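Local coordinates for MGS-M4 (Unidentified, PDB 4Q3M), which probably reduces carbonyl compounds with a nicotinamide cofactor, as a TIM-barrel aldo-keto reductase whose natural substrate is unknown, at residues I100-I105 and V130-V135; L6-E11 and P153-Q158; G37-I42 and Q239-F244. All coordinates share one frame; numbering follows the deposited sequence.

Contact 1: I100-I105 and V130-V135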
ATOM      1  N   ILE A 100     -14.925 -23.185 -14.473  1.00 48.81           N
ATOM      2  CA  ILE A 100     -14.875 -22.292 -13.319  1.00 43.33           C
ATOM      3  C   ILE A 100     -15.429 -20.921 -13.693  1.00 42.51           C
ATOM      4  O   ILE A 100     -15.136 -20.401 -14.766  1.00 44.82           O
ATOM      5  CB  ILE A 100     -13.435 -22.164 -12.776  1.00 42.64           C
ATOM      6  CG1 ILE A 100     -13.005 -23.477 -12.125  1.00 48.75           C
ATOM      7  CG2 ILE A 100     -13.326 -21.036 -11.765  1.00 43.14           C
ATOM      8  CD1 ILE A 100     -11.572 -23.495 -11.653  1.00 50.64           C
ATOM      9  N   ASP A 101     -16.240 -20.345 -12.811  1.00 42.62           N
ATOM     10  CA  ASP A 101     -16.879 -19.063 -13.084  1.00 44.53           C
ATOM     11  C   ASP A 101     -15.870 -17.920 -13.160  1.00 47.13           C
ATOM     12  O   ASP A 101     -15.904 -17.114 -14.091  1.00 47.09           O
ATOM     13  CB  ASP A 101     -17.933 -18.760 -12.018  1.00 41.98           C
ATOM     14  CG  ASP A 101     -19.034 -19.802 -11.975  1.00 46.39           C
ATOM     15  OD1 ASP A 101     -20.007 -19.674 -12.749  1.00 45.27           O
ATOM     16  OD2 ASP A 101     -18.925 -20.751 -11.170  1.00 46.75           O
ATOM     17  N   LEU A 102     -14.972 -17.853 -12.182  1.00 45.48           N
ATOM     18  CA  LEU A 102     -13.979 -16.787 -12.134  1.00 42.21           C
ATOM     19  C   LEU A 102     -12.619 -17.308 -11.679  1.00 42.05           C
ATOM     20  O   LEU A 102     -12.523 -18.060 -10.710  1.00 47.68           O
ATOM     21  CB  LEU A 102     -14.450 -15.663 -11.208  1.00 41.00           C
ATOM     22  CG  LEU A 102     -13.528 -14.455 -11.021  1.00 38.36           C
ATOM     23  CD1 LEU A 102     -13.222 -13.792 -12.354  1.00 34.79           C
ATOM     24  CD2 LEU A 102     -14.148 -13.458 -10.054  1.00 39.97           C
ATOM     25  N   TYR A 103     -11.571 -16.904 -12.388  1.00 41.42           N
ATOM     26  CA  TYR A 103     -10.210 -17.300 -12.040  1.00 42.39           C
ATOM     27  C   TYR A 103      -9.336 -16.059 -11.887  1.00 38.63           C
ATOM     28  O   TYR A 103      -9.272 -15.222 -12.787  1.00 40.66           O
ATOM     29  CB  TYR A 103      -9.637 -18.242 -13.100  1.00 42.36           C
ATOM     30  CG  TYR A 103      -8.496 -19.106 -12.612  1.00 42.42           C
ATOM     31  CD1 TYR A 103      -8.559 -19.741 -11.379  1.00 42.15           C
ATOM     32  CD2 TYR A 103      -7.365 -19.304 -13.391  1.00 40.34           C
ATOM     33  CE1 TYR A 103      -7.522 -20.538 -10.929  1.00 39.55           C
ATOM     34  CE2 TYR A 103      -6.322 -20.100 -12.951  1.00 37.95           C
ATOM     35  CZ  TYR A 103      -6.407 -20.715 -11.719  1.00 37.43           C
ATOM     36  OH  TYR A 103      -5.372 -21.508 -11.276  1.00 35.38           O
ATOM     37  N   LEU A 104      -8.666 -15.944 -10.745  1.00 35.64           N
ATOM     38  CA  LEU A 104      -7.905 -14.740 -10.428  1.00 35.57           C
ATOM     39  C   LEU A 104      -6.420 -15.010 -10.208  1.00 38.86           C
ATOM     40  O   LEU A 104      -6.035 -16.075  -9.724  1.00 33.09           O
ATOM     41  CB  LEU A 104      -8.478 -14.067  -9.176  1.00 31.48           C
ATOM     42  CG  LEU A 104      -9.961 -13.695  -9.156  1.00 33.07           C
ATOM     43  CD1 LEU A 104     -10.343 -13.138  -7.792  1.00 30.53           C
ATOM     44  CD2 LEU A 104     -10.283 -12.694 -10.250  1.00 28.56           C
ATOM     45  N   ILE A 105      -5.594 -14.033 -10.569  1.00 39.76           N
ATOM     46  CA  ILE A 105      -4.195 -14.024 -10.160  1.00 36.15           C
ATOM     47  C   ILE A 105      -4.140 -13.481  -8.737  1.00 37.35           C
ATOM     48  O   ILE A 105      -4.550 -12.349  -8.485  1.00 37.83           O
ATOM     49  CB  ILE A 105      -3.320 -13.165 -11.092  1.00 35.87           C
ATOM     50  CG1 ILE A 105      -3.486 -13.612 -12.548  1.00 36.76           C
ATOM     51  CG2 ILE A 105      -1.860 -13.239 -10.671  1.00 29.50           C
ATOM     52  CD1 ILE A 105      -2.666 -12.809 -13.536  1.00 26.49           C
ATOM     53  N   VAL A 130     -13.006 -21.149 -18.268  1.00 54.20           N
ATOM     54  CA  VAL A 130     -13.325 -20.083 -17.324  1.00 54.01           C
ATOM     55  C   VAL A 130     -14.293 -19.085 -17.947  1.00 53.37           C
ATOM     56  O   VAL A 130     -14.120 -18.665 -19.090  1.00 56.57           O
ATOM     57  CB  VAL A 130     -12.068 -19.335 -16.832  1.00 51.03           C
ATOM     58  CG1 VAL A 130     -11.408 -20.097 -15.706  1.00 52.44           C
ATOM     59  CG2 VAL A 130     -11.094 -19.111 -17.969  1.00 50.10           C
ATOM     60  N   LYS A 131     -15.315 -18.713 -17.184  1.00 52.60           N
ATOM     61  CA  LYS A 131     -16.348 -17.812 -17.676  1.00 51.78           C
ATOM     62  C   LYS A 131     -15.962 -16.352 -17.470  1.00 49.60           C
ATOM     63  O   LYS A 131     -16.537 -15.456 -18.088  1.00 52.54           O
ATOM     64  CB  LYS A 131     -17.680 -18.110 -16.986  1.00 47.58           C
ATOM     65  CG  LYS A 131     -18.231 -19.491 -17.294  1.00 48.36           C
ATOM     66  CD  LYS A 131     -18.378 -19.692 -18.794  1.00 50.73           C
ATOM     67  CE  LYS A 131     -18.841 -21.100 -19.127  1.00 54.43           C
ATOM     68  NZ  LYS A 131     -18.978 -21.298 -20.597  1.00 57.55           N
ATOM     69  N   ALA A 132     -14.985 -16.123 -16.599  1.00 45.50           N
ATOM     70  CA  ALA A 132     -14.491 -14.779 -16.333  1.00 45.16           C
ATOM     71  C   ALA A 132     -13.074 -14.827 -15.772  1.00 45.28           C
ATOM     72  O   ALA A 132     -12.750 -15.688 -14.954  1.00 42.56           O
ATOM     73  CB  ALA A 132     -15.419 -14.049 -15.373  1.00 44.98           C
ATOM     74  N   ILE A 133     -12.229 -13.903 -16.219  1.00 43.24           N
ATOM     75  CA  ILE A 133     -10.852 -13.838 -15.745  1.00 36.95           C
ATOM     76  C   ILE A 133     -10.536 -12.467 -15.160  1.00 35.77           C
ATOM     77  O   ILE A 133     -11.025 -11.446 -15.644  1.00 34.71           O
ATOM     78  CB  ILE A 133      -9.848 -14.155 -16.872  1.00 34.38           C
ATOM     79  CG1 ILE A 133     -10.128 -13.286 -18.100  1.00 33.53           C
ATOM     80  CG2 ILE A 133      -9.913 -15.628 -17.245  1.00 32.66           C
ATOM     81  CD1 ILE A 133      -9.153 -13.501 -19.236  1.00 32.65           C
ATOM     82  N   GLY A 134      -9.721 -12.452 -14.111  1.00 36.46           N
ATOM     83  CA  GLY A 134      -9.346 -11.211 -13.460  1.00 35.78           C
ATOM     84  C   GLY A 134      -8.108 -11.357 -12.598  1.00 36.36           C
ATOM     85  O   GLY A 134      -7.348 -12.315 -12.743  1.00 32.78           O
ATOM     86  N   VAL A 135      -7.904 -10.400 -11.698  1.00 37.31           N
ATOM     87  CA  VAL A 135      -6.749 -10.423 -10.808  1.00 34.68           C
ATOM     88  C   VAL A 135      -7.137 -10.161  -9.359  1.00 36.27           C
ATOM     89  O   VAL A 135      -8.302  -9.918  -9.045  1.00 34.92           O
ATOM     90  CB  VAL A 135      -5.693  -9.383 -11.223  1.00 29.61           C
ATOM     91  CG1 VAL A 135      -5.037  -9.787 -12.530  1.00 31.56           C
ATOM     92  CG2 VAL A 135      -6.322  -8.000 -11.330  1.00 28.55           C
TER
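Ile105 CD1 and Val135 CG1 meet at 4.0 Å where strand 102-105 ends beside Val135 of the neighbouring parallel strand. Both side chains point the same way, on the face that also carries Tyr103 and Ile133. In each, the touching CG1 branch leaves anti to the carbonyl carbon (chi1 -54° in Ile105), and in parallel register this sets the two alongside. Further back, Val130 CG1 lies 3.7 Å from Tyr103 CB and also touches Ile100 CB. Tyr103 has CG anti to its backbone N (chi1 -158°), which carries the ring away from 130-135 and leaves the root of the side chain against the valine. On the opposite face, Leu104 CD2 rests 3.6 Å from Val135 N, lying over backbone beside Gly134, which has no side chain to intervene. Leu102 turns CD1 back to the Ala132 carbonyl, and this CD1 is 3.7 Å from Ala132 CB.

The main chain ties the pair together. The backbone of Tyr103 is held at both its N and its O, N to Ala132 O and O to Gly134 N, each at 3.1 Å. Ile105 N then bonds to Gly134 O, and Lys131 N to Ile100 O at 3.0 Å. Asp101 turns elsewhere, to Arg65, Val70 N and Tyr10 OH.

Strands 102-105 and 133-136 belong to one beta-alpha-beta unit, whose connecting helix 111-126 packs on Ile105, Val130 and Ile133. Helix 81-94 covers Ile100, and its Phe88 meets the Tyr103 ring edge-to-face; strand 69-74 flanks 102-105 on the side away from 130-135.

Contact 2: L6-E11 and P153-Q158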
ATOM      1  N   LEU A   6     -20.163  -8.271 -15.315  1.00 45.45           N
ATOM      2  CA  LEU A   6     -18.791  -7.961 -15.689  1.00 43.93           C
ATOM      3  C   LEU A   6     -18.752  -7.475 -17.134  1.00 46.00           C
ATOM      4  O   LEU A   6     -19.768  -7.513 -17.829  1.00 46.52           O
ATOM      5  CB  LEU A   6     -17.908  -9.196 -15.499  1.00 42.22           C
ATOM      6  CG  LEU A   6     -18.130  -9.909 -14.159  1.00 40.22           C
ATOM      7  CD1 LEU A   6     -17.233 -11.127 -14.027  1.00 42.73           C
ATOM      8  CD2 LEU A   6     -17.922  -8.962 -12.984  1.00 34.49           C
ATOM      9  N   ASN A   7     -17.585  -7.030 -17.592  1.00 46.80           N
ATOM     10  CA  ASN A   7     -17.470  -6.422 -18.918  1.00 50.14           C
ATOM     11  C   ASN A   7     -17.759  -7.382 -20.075  1.00 54.81           C
ATOM     12  O   ASN A   7     -17.883  -6.956 -21.224  1.00 46.73           O
ATOM     13  CB  ASN A   7     -16.079  -5.799 -19.091  1.00 48.78           C
ATOM     14  CG  ASN A   7     -14.952  -6.811 -18.946  1.00 45.43           C
ATOM     15  OD1 ASN A   7     -15.000  -7.909 -19.501  1.00 44.49           O
ATOM     16  ND2 ASN A   7     -13.925  -6.438 -18.191  1.00 43.57           N
ATOM     17  N   ASN A   8     -17.864  -8.672 -19.771  1.00 59.63           N
ATOM     18  CA  ASN A   8     -18.206  -9.670 -20.779  1.00 48.14           C
ATOM     19  C   ASN A   8     -19.653 -10.130 -20.634  1.00 50.88           C
ATOM     20  O   ASN A   8     -20.021 -11.210 -21.103  1.00 53.93           O
ATOM     21  CB  ASN A   8     -17.261 -10.868 -20.692  1.00 47.67           C
ATOM     22  CG  ASN A   8     -17.437 -11.660 -19.411  1.00 45.80           C
ATOM     23  OD1 ASN A   8     -17.852 -11.122 -18.386  1.00 52.70           O
ATOM     24  ND2 ASN A   8     -17.120 -12.948 -19.465  1.00 47.08           N
ATOM     25  N   ASN A   9     -20.456  -9.300 -19.969  1.00 51.28           N
ATOM     26  CA  ASN A   9     -21.884  -9.543 -19.749  1.00 53.38           C
ATOM     27  C   ASN A   9     -22.175 -10.764 -18.876  1.00 52.99           C
ATOM     28  O   ASN A   9     -23.315 -11.221 -18.805  1.00 57.13           O
ATOM     29  CB  ASN A   9     -22.618  -9.690 -21.086  1.00 58.97           C
ATOM     30  CG  ASN A   9     -22.373  -8.521 -22.017  1.00 60.02           C
ATOM     31  OD1 ASN A   9     -22.334  -7.368 -21.587  1.00 58.03           O
ATOM     32  ND2 ASN A   9     -22.203  -8.814 -23.301  1.00 63.58           N
ATOM     33  N   TYR A  10     -21.151 -11.284 -18.206  1.00 49.43           N
ATOM     34  CA  TYR A  10     -21.337 -12.429 -17.323  1.00 49.05           C
ATOM     35  C   TYR A  10     -21.721 -11.961 -15.923  1.00 56.58           C
ATOM     36  O   TYR A  10     -21.035 -11.130 -15.327  1.00 43.58           O
ATOM     37  CB  TYR A  10     -20.071 -13.287 -17.271  1.00 52.86           C
ATOM     38  CG  TYR A  10     -20.302 -14.675 -16.716  1.00 54.95           C
ATOM     39  CD1 TYR A  10     -20.830 -15.682 -17.514  1.00 52.44           C
ATOM     40  CD2 TYR A  10     -19.991 -14.980 -15.397  1.00 45.63           C
ATOM     41  CE1 TYR A  10     -21.044 -16.953 -17.015  1.00 53.72           C
ATOM     42  CE2 TYR A  10     -20.202 -16.250 -14.889  1.00 51.94           C
ATOM     43  CZ  TYR A  10     -20.729 -17.231 -15.702  1.00 50.77           C
ATOM     44  OH  TYR A  10     -20.940 -18.496 -15.203  1.00 52.29           O
ATOM     45  N   GLU A  11     -22.820 -12.496 -15.404  1.00 48.89           N
ATOM     46  CA  GLU A  11     -23.340 -12.067 -14.112  1.00 54.78           C
ATOM     47  C   GLU A  11     -22.546 -12.647 -12.947  1.00 56.07           C
ATOM     48  O   GLU A  11     -22.023 -13.759 -13.022  1.00 44.41           O
ATOM     49  CB  GLU A  11     -24.816 -12.446 -13.976  1.00 57.33           C
ATOM     50  CG  GLU A  11     -25.739 -11.656 -14.887  1.00 55.78           C
ATOM     51  CD  GLU A  11     -27.197 -12.020 -14.699  1.00 69.57           C
ATOM     52  OE1 GLU A  11     -27.480 -12.973 -13.944  1.00 68.96           O
ATOM     53  OE2 GLU A  11     -28.061 -11.349 -15.304  1.00 73.96           O
ATOM     54  N   PRO A 153      -9.386  -8.046 -21.747  1.00 40.71           N
ATOM     55  CA  PRO A 153      -9.240  -7.137 -20.603  1.00 38.36           C
ATOM     56  C   PRO A 153      -9.741  -7.720 -19.282  1.00 41.10           C
ATOM     57  O   PRO A 153     -10.748  -8.430 -19.275  1.00 41.62           O
ATOM     58  CB  PRO A 153     -10.087  -5.928 -21.012  1.00 38.37           C
ATOM     59  CG  PRO A 153     -10.054  -5.943 -22.499  1.00 39.19           C
ATOM     60  CD  PRO A 153     -10.061  -7.394 -22.883  1.00 40.84           C
ATOM     61  N   PRO A 154      -9.033  -7.426 -18.180  1.00 43.53           N
ATOM     62  CA  PRO A 154      -9.390  -7.864 -16.825  1.00 39.48           C
ATOM     63  C   PRO A 154     -10.829  -7.517 -16.469  1.00 35.38           C
ATOM     64  O   PRO A 154     -11.311  -6.440 -16.823  1.00 34.48           O
ATOM     65  CB  PRO A 154      -8.406  -7.094 -15.941  1.00 43.22           C
ATOM     66  CG  PRO A 154      -7.226  -6.870 -16.814  1.00 45.01           C
ATOM     67  CD  PRO A 154      -7.781  -6.648 -18.192  1.00 45.72           C
ATOM     68  N   MET A 155     -11.505  -8.424 -15.773  1.00 38.71           N
ATOM     69  CA  MET A 155     -12.917  -8.246 -15.466  1.00 39.33           C
ATOM     70  C   MET A 155     -13.144  -7.992 -13.981  1.00 35.85           C
ATOM     71  O   MET A 155     -14.110  -7.331 -13.598  1.00 42.07           O
ATOM     72  CB  MET A 155     -13.711  -9.474 -15.918  1.00 40.93           C
ATOM     73  CG  MET A 155     -13.434  -9.887 -17.356  1.00 41.95           C
ATOM     74  SD  MET A 155     -14.270 -11.410 -17.834  1.00 41.23           S
ATOM     75  CE  MET A 155     -13.641 -11.632 -19.496  1.00 35.78           C
ATOM     76  N   VAL A 156     -12.255  -8.522 -13.146  1.00 31.41           N
ATOM     77  CA  VAL A 156     -12.396  -8.411 -11.697  1.00 29.37           C
ATOM     78  C   VAL A 156     -11.056  -8.136 -11.017  1.00 32.91           C
ATOM     79  O   VAL A 156     -10.042  -8.746 -11.357  1.00 37.83           O
ATOM     80  CB  VAL A 156     -13.014  -9.699 -11.093  1.00 28.33           C
ATOM     81  CG1 VAL A 156     -12.952  -9.675  -9.570  1.00 25.23           C
ATOM     82  CG2 VAL A 156     -14.449  -9.885 -11.568  1.00 26.96           C
ATOM     83  N   ASN A 157     -11.056  -7.207 -10.064  1.00 27.79           N
ATOM     84  CA  ASN A 157      -9.895  -6.976  -9.214  1.00 25.34           C
ATOM     85  C   ASN A 157     -10.267  -7.123  -7.741  1.00 30.37           C
ATOM     86  O   ASN A 157     -10.871  -6.225  -7.153  1.00 27.06           O
ATOM     87  CB  ASN A 157      -9.298  -5.591  -9.473  1.00 23.26           C
ATOM     88  CG  ASN A 157      -7.998  -5.363  -8.719  1.00 25.15           C
ATOM     89  OD1 ASN A 157      -7.337  -6.312  -8.295  1.00 25.11           O
ATOM     90  ND2 ASN A 157      -7.625  -4.100  -8.549  1.00 25.92           N
ATOM     91  N   GLN A 158      -9.914  -8.258  -7.146  1.00 34.41           N
ATOM     92  CA  GLN A 158     -10.240  -8.512  -5.747  1.00 36.89           C
ATOM     93  C   GLN A 158      -9.162  -7.967  -4.815  1.00 34.95           C
ATOM     94  O   GLN A 158      -8.044  -8.481  -4.776  1.00 35.34           O
ATOM     95  CB  GLN A 158     -10.437 -10.009  -5.496  1.00 37.24           C
ATOM     96  CG  GLN A 158     -10.823 -10.331  -4.061  1.00 43.53           C
ATOM     97  CD  GLN A 158     -10.952 -11.818  -3.801  1.00 43.99           C
ATOM     98  OE1 GLN A 158     -10.350 -12.350  -2.868  1.00 45.03           O
ATOM     99  NE2 GLN A 158     -11.744 -12.499  -4.623  1.00 44.49           N
TER
HETATM  100  O   HOH W   1     -12.632  -8.100 -20.982  1.00 38.71           O
HETATM  101  O   HOH W   2     -15.672  -6.354 -15.264  1.00 41.70           O
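Leu6 meets Val156, and more loosely Met155, in the apolar part of this contact: both methyls of the leucine, CD1 and CD2, lie 3.9 Å from Val156 CG2, the two side chains meeting at a slant. Leu6 CB also faces Met155 CB. The methionine is stretched out beyond CG and runs at about a right angle across two asparagines. Its CG passes 3.3 Å from Asn7 OD1, and farther along SD comes to 3.5 Å from Asn8 CG, with CE beside the ND2 of the same amide.

Direct hydrogen bonding is slight. Asn7 holds CG between its backbone N and carbonyl carbon (chi1 60°), which brings ND2 to Pro154 O at 3.0 Å, but the bond is weak, bent to 121° at the hydrogen. A better partner for ND2 is Asn178 O. Asn8 ND2 likewise turns to Tyr125 OH and Lys131 O.

Two waters do much of the bridging. One donates to Asn7 OD1 (2.8 Å) and to Pro153 O; the other accepts from Asn7 N at 3.1 Å and donates to Met155 O. Asn7 is therefore gripped at its amide and its backbone alike.

Leu6 to Asn9 form a type I turn at the tip of the hairpin of strands 3-5 and 11-13, which, as in other aldo-keto reductases, closes the N-terminal end of the barrel. The tip abuts the start of strand 156-160, which is flanked by strands 133-136 and 180-184. Gln180 and Ala132 border Leu6, while helix 140-149 packs on Pro154.

Contact 3: G37-I42 and Q239-F244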
ATOM      1  N   GLY A  37     -28.542 -21.031   3.000  1.00 72.58           N
ATOM      2  CA  GLY A  37     -28.961 -19.718   3.452  1.00 71.80           C
ATOM      3  C   GLY A  37     -29.362 -18.789   2.322  1.00 67.21           C
ATOM      4  O   GLY A  37     -30.065 -17.802   2.541  1.00 65.44           O
ATOM      5  N   GLY A  38     -28.912 -19.100   1.111  1.00 64.71           N
ATOM      6  CA  GLY A  38     -29.260 -18.305  -0.052  1.00 62.31           C
ATOM      7  C   GLY A  38     -28.068 -17.878  -0.884  1.00 58.40           C
ATOM      8  O   GLY A  38     -28.231 -17.265  -1.941  1.00 55.18           O
ATOM      9  N   TYR A  39     -26.866 -18.193  -0.410  1.00 55.35           N
ATOM     10  CA  TYR A  39     -25.647 -17.873  -1.143  1.00 51.87           C
ATOM     11  C   TYR A  39     -25.598 -18.601  -2.481  1.00 50.02           C
ATOM     12  O   TYR A  39     -25.935 -19.780  -2.567  1.00 53.47           O
ATOM     13  CB  TYR A  39     -24.406 -18.233  -0.322  1.00 51.55           C
ATOM     14  CG  TYR A  39     -24.093 -17.284   0.814  1.00 51.57           C
ATOM     15  CD1 TYR A  39     -24.830 -17.306   1.990  1.00 56.55           C
ATOM     16  CD2 TYR A  39     -23.045 -16.376   0.716  1.00 48.37           C
ATOM     17  CE1 TYR A  39     -24.539 -16.450   3.033  1.00 57.26           C
ATOM     18  CE2 TYR A  39     -22.747 -15.513   1.755  1.00 49.96           C
ATOM     19  CZ  TYR A  39     -23.499 -15.554   2.910  1.00 56.93           C
ATOM     20  OH  TYR A  39     -23.210 -14.698   3.948  1.00 61.30           O
ATOM     21  N   ARG A  40     -25.184 -17.888  -3.522  1.00 48.29           N
ATOM     22  CA  ARG A  40     -24.980 -18.491  -4.834  1.00 47.42           C
ATOM     23  C   ARG A  40     -23.598 -18.125  -5.362  1.00 48.28           C
ATOM     24  O   ARG A  40     -23.343 -18.171  -6.565  1.00 40.03           O
ATOM     25  CB  ARG A  40     -26.067 -18.047  -5.814  1.00 45.73           C
ATOM     26  CG  ARG A  40     -27.449 -18.599  -5.498  1.00 48.61           C
ATOM     27  CD  ARG A  40     -27.441 -20.120  -5.473  1.00 51.11           C
ATOM     28  NE  ARG A  40     -28.770 -20.677  -5.237  1.00 58.05           N
ATOM     29  CZ  ARG A  40     -29.270 -20.936  -4.033  1.00 60.73           C
ATOM     30  NH1 ARG A  40     -28.551 -20.686  -2.946  1.00 61.72           N
ATOM     31  NH2 ARG A  40     -30.489 -21.444  -3.913  1.00 60.90           N
ATOM     32  N   HIS A  41     -22.709 -17.766  -4.442  1.00 48.57           N
ATOM     33  CA  HIS A  41     -21.356 -17.351  -4.787  1.00 49.70           C
ATOM     34  C   HIS A  41     -20.366 -17.851  -3.738  1.00 49.08           C
ATOM     35  O   HIS A  41     -20.487 -17.535  -2.556  1.00 54.53           O
ATOM     36  CB  HIS A  41     -21.286 -15.827  -4.914  1.00 55.57           C
ATOM     37  CG  HIS A  41     -19.917 -15.298  -5.218  1.00 58.90           C
ATOM     38  ND1 HIS A  41     -19.571 -13.980  -5.014  1.00 56.77           N
ATOM     39  CD2 HIS A  41     -18.814 -15.905  -5.717  1.00 60.35           C
ATOM     40  CE1 HIS A  41     -18.312 -13.798  -5.368  1.00 55.68           C
ATOM     41  NE2 HIS A  41     -17.829 -14.950  -5.797  1.00 58.08           N
ATOM     42  N   ILE A  42     -19.392 -18.641  -4.179  1.00 44.46           N
ATOM     43  CA  ILE A  42     -18.372 -19.178  -3.285  1.00 44.32           C
ATOM     44  C   ILE A  42     -16.980 -18.756  -3.747  1.00 50.21           C
ATOM     45  O   ILE A  42     -16.639 -18.894  -4.922  1.00 54.39           O
ATOM     46  CB  ILE A  42     -18.439 -20.716  -3.206  1.00 46.15           C
ATOM     47  CG1 ILE A  42     -19.861 -21.178  -2.882  1.00 46.13           C
ATOM     48  CG2 ILE A  42     -17.457 -21.239  -2.169  1.00 48.75           C
ATOM     49  CD1 ILE A  42     -20.327 -20.797  -1.494  1.00 47.18           C
ATOM     50  N   GLN A 239     -26.470 -13.975   8.959  1.00 69.58           N
ATOM     51  CA  GLN A 239     -26.521 -12.546   9.250  1.00 65.51           C
ATOM     52  C   GLN A 239     -25.843 -11.737   8.150  1.00 62.06           C
ATOM     53  O   GLN A 239     -26.377 -10.728   7.691  1.00 59.46           O
ATOM     54  CB  GLN A 239     -25.862 -12.247  10.598  1.00 64.45           C
ATOM     55  CG  GLN A 239     -26.587 -12.840  11.793  1.00 70.41           C
ATOM     56  CD  GLN A 239     -25.930 -12.474  13.110  1.00 72.69           C
ATOM     57  OE1 GLN A 239     -24.861 -11.863  13.136  1.00 71.16           O
ATOM     58  NE2 GLN A 239     -26.568 -12.848  14.213  1.00 74.83           N
ATOM     59  N   ASN A 240     -24.670 -12.194   7.725  1.00 59.80           N
ATOM     60  CA  ASN A 240     -23.917 -11.520   6.674  1.00 53.65           C
ATOM     61  C   ASN A 240     -24.653 -11.519   5.339  1.00 53.55           C
ATOM     62  O   ASN A 240     -24.344 -10.722   4.453  1.00 51.80           O
ATOM     63  CB  ASN A 240     -22.541 -12.169   6.507  1.00 51.70           C
ATOM     64  CG  ASN A 240     -21.602 -11.848   7.653  1.00 46.20           C
ATOM     65  OD1 ASN A 240     -22.023 -11.342   8.693  1.00 46.83           O
ATOM     66  ND2 ASN A 240     -20.320 -12.144   7.469  1.00 44.87           N
ATOM     67  N   PHE A 241     -25.630 -12.410   5.201  1.00 58.84           N
ATOM     68  CA  PHE A 241     -26.418 -12.494   3.979  1.00 61.25           C
ATOM     69  C   PHE A 241     -27.687 -11.654   4.073  1.00 63.98           C
ATOM     70  O   PHE A 241     -28.182 -11.150   3.066  1.00 65.12           O
ATOM     71  CB  PHE A 241     -26.778 -13.947   3.670  1.00 62.15           C
ATOM     72  CG  PHE A 241     -27.399 -14.141   2.317  1.00 63.53           C
ATOM     73  CD1 PHE A 241     -26.621 -14.100   1.172  1.00 63.32           C
ATOM     74  CD2 PHE A 241     -28.760 -14.367   2.189  1.00 64.16           C
ATOM     75  CE1 PHE A 241     -27.188 -14.277  -0.075  1.00 63.62           C
ATOM     76  CE2 PHE A 241     -29.333 -14.546   0.945  1.00 64.79           C
ATOM     77  CZ  PHE A 241     -28.545 -14.501  -0.190  1.00 64.42           C
ATOM     78  N   ASP A 242     -28.215 -11.511   5.286  1.00 64.59           N
ATOM     79  CA  ASP A 242     -29.401 -10.689   5.502  1.00 65.84           C
ATOM     80  C   ASP A 242     -29.047  -9.219   5.318  1.00 61.38           C
ATOM     81  O   ASP A 242     -28.909  -8.473   6.287  1.00 60.23           O
ATOM     82  CB  ASP A 242     -29.985 -10.931   6.895  1.00 66.29           C
ATOM     83  CG  ASP A 242     -31.347 -10.290   7.073  1.00 67.57           C
ATOM     84  OD1 ASP A 242     -32.029 -10.050   6.054  1.00 65.81           O
ATOM     85  OD2 ASP A 242     -31.737 -10.027   8.230  1.00 71.24           O
ATOM     86  N   VAL A 243     -28.907  -8.811   4.060  1.00 58.10           N
ATOM     87  CA  VAL A 243     -28.394  -7.488   3.740  1.00 57.49           C
ATOM     88  C   VAL A 243     -29.148  -6.903   2.540  1.00 61.31           C
ATOM     89  O   VAL A 243     -28.756  -5.882   1.971  1.00 58.90           O
ATOM     90  CB  VAL A 243     -26.869  -7.555   3.461  1.00 61.22           C
ATOM     91  CG1 VAL A 243     -26.590  -8.124   2.076  1.00 60.03           C
ATOM     92  CG2 VAL A 243     -26.216  -6.195   3.641  1.00 62.16           C
ATOM     93  N   PHE A 244     -30.252  -7.547   2.175  1.00 65.69           N
ATOM     94  CA  PHE A 244     -31.046  -7.110   1.031  1.00 65.50           C
ATOM     95  C   PHE A 244     -32.472  -6.742   1.428  1.00 68.24           C
ATOM     96  O   PHE A 244     -33.383  -6.782   0.601  1.00 69.15           O
ATOM     97  CB  PHE A 244     -31.071  -8.198  -0.043  1.00 68.51           C
ATOM     98  CG  PHE A 244     -29.708  -8.667  -0.460  1.00 68.48           C
ATOM     99  CD1 PHE A 244     -28.937  -7.912  -1.327  1.00 66.00           C
ATOM    100  CD2 PHE A 244     -29.199  -9.864   0.014  1.00 69.19           C
ATOM    101  CE1 PHE A 244     -27.682  -8.341  -1.712  1.00 62.71           C
ATOM    102  CE2 PHE A 244     -27.946 -10.300  -0.368  1.00 66.14           C
ATOM    103  CZ  PHE A 244     -27.186  -9.536  -1.232  1.00 64.36           C
TER
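A Schellman motif ends helix 26-37, and its Gly38, together with Gly37 and Tyr39, receives the ring of Phe241 from the end of helix 234-241. Gly38, the C-prime residue, has positive-phi backbone angles that would jam a CB against the preceding carbonyl O; its N and Tyr39 N bond back to Leu35 O and Ala34 O.

Phe241 has CG anti to its backbone N (chi1 -171°), which sends the ring across to this turn. Its tip, CZ, lies 3.3 Å from Gly38 O, while CD2 is 3.7 Å from Gly37 O, and Tyr39 N sits over one face of the ring. Phe241 CD1 stands 3.6 Å above the centre of the Tyr39 ring. The two side chains run past one another head to tail, their planes oblique at 38°. Tyr39 OH bonds to Ile237 O, which helps to hold the phenol against helix 234-241. An alanine in place of Phe241 would probably open a gap beside the glycine turn and leave the Tyr39 ring without its aromatic neighbour.

No hydrogen bond joins the two segments; their fit rests on van der Waals contact, with the tyrosine hydroxyl tying into the same helix one turn before Phe241.

Contacts 1 and 2 are neighbours, their centres 8 Å apart, and they touch: Val135 N probably bonds to Val156 O at 2.7 Å, linking adjacent strands 133-136 and 156-160. Contact 3 lies about 21 Å from the centre of either. All three reach the one parallel eight-stranded sheet of the barrel. Along the chain the order is 6-11, 37-42, 100-105, 130-135, 153-158, 239-244, so contact 1 falls within the span of both others, whereas contacts 2 and 3 interleave. Contact 1 pairs successive strands, contact 2 brings the N-terminal hairpin to the start of strand 156-160, and contact 3 joins the helices after the first and last barrel strands, as expected where a TIM barrel closes.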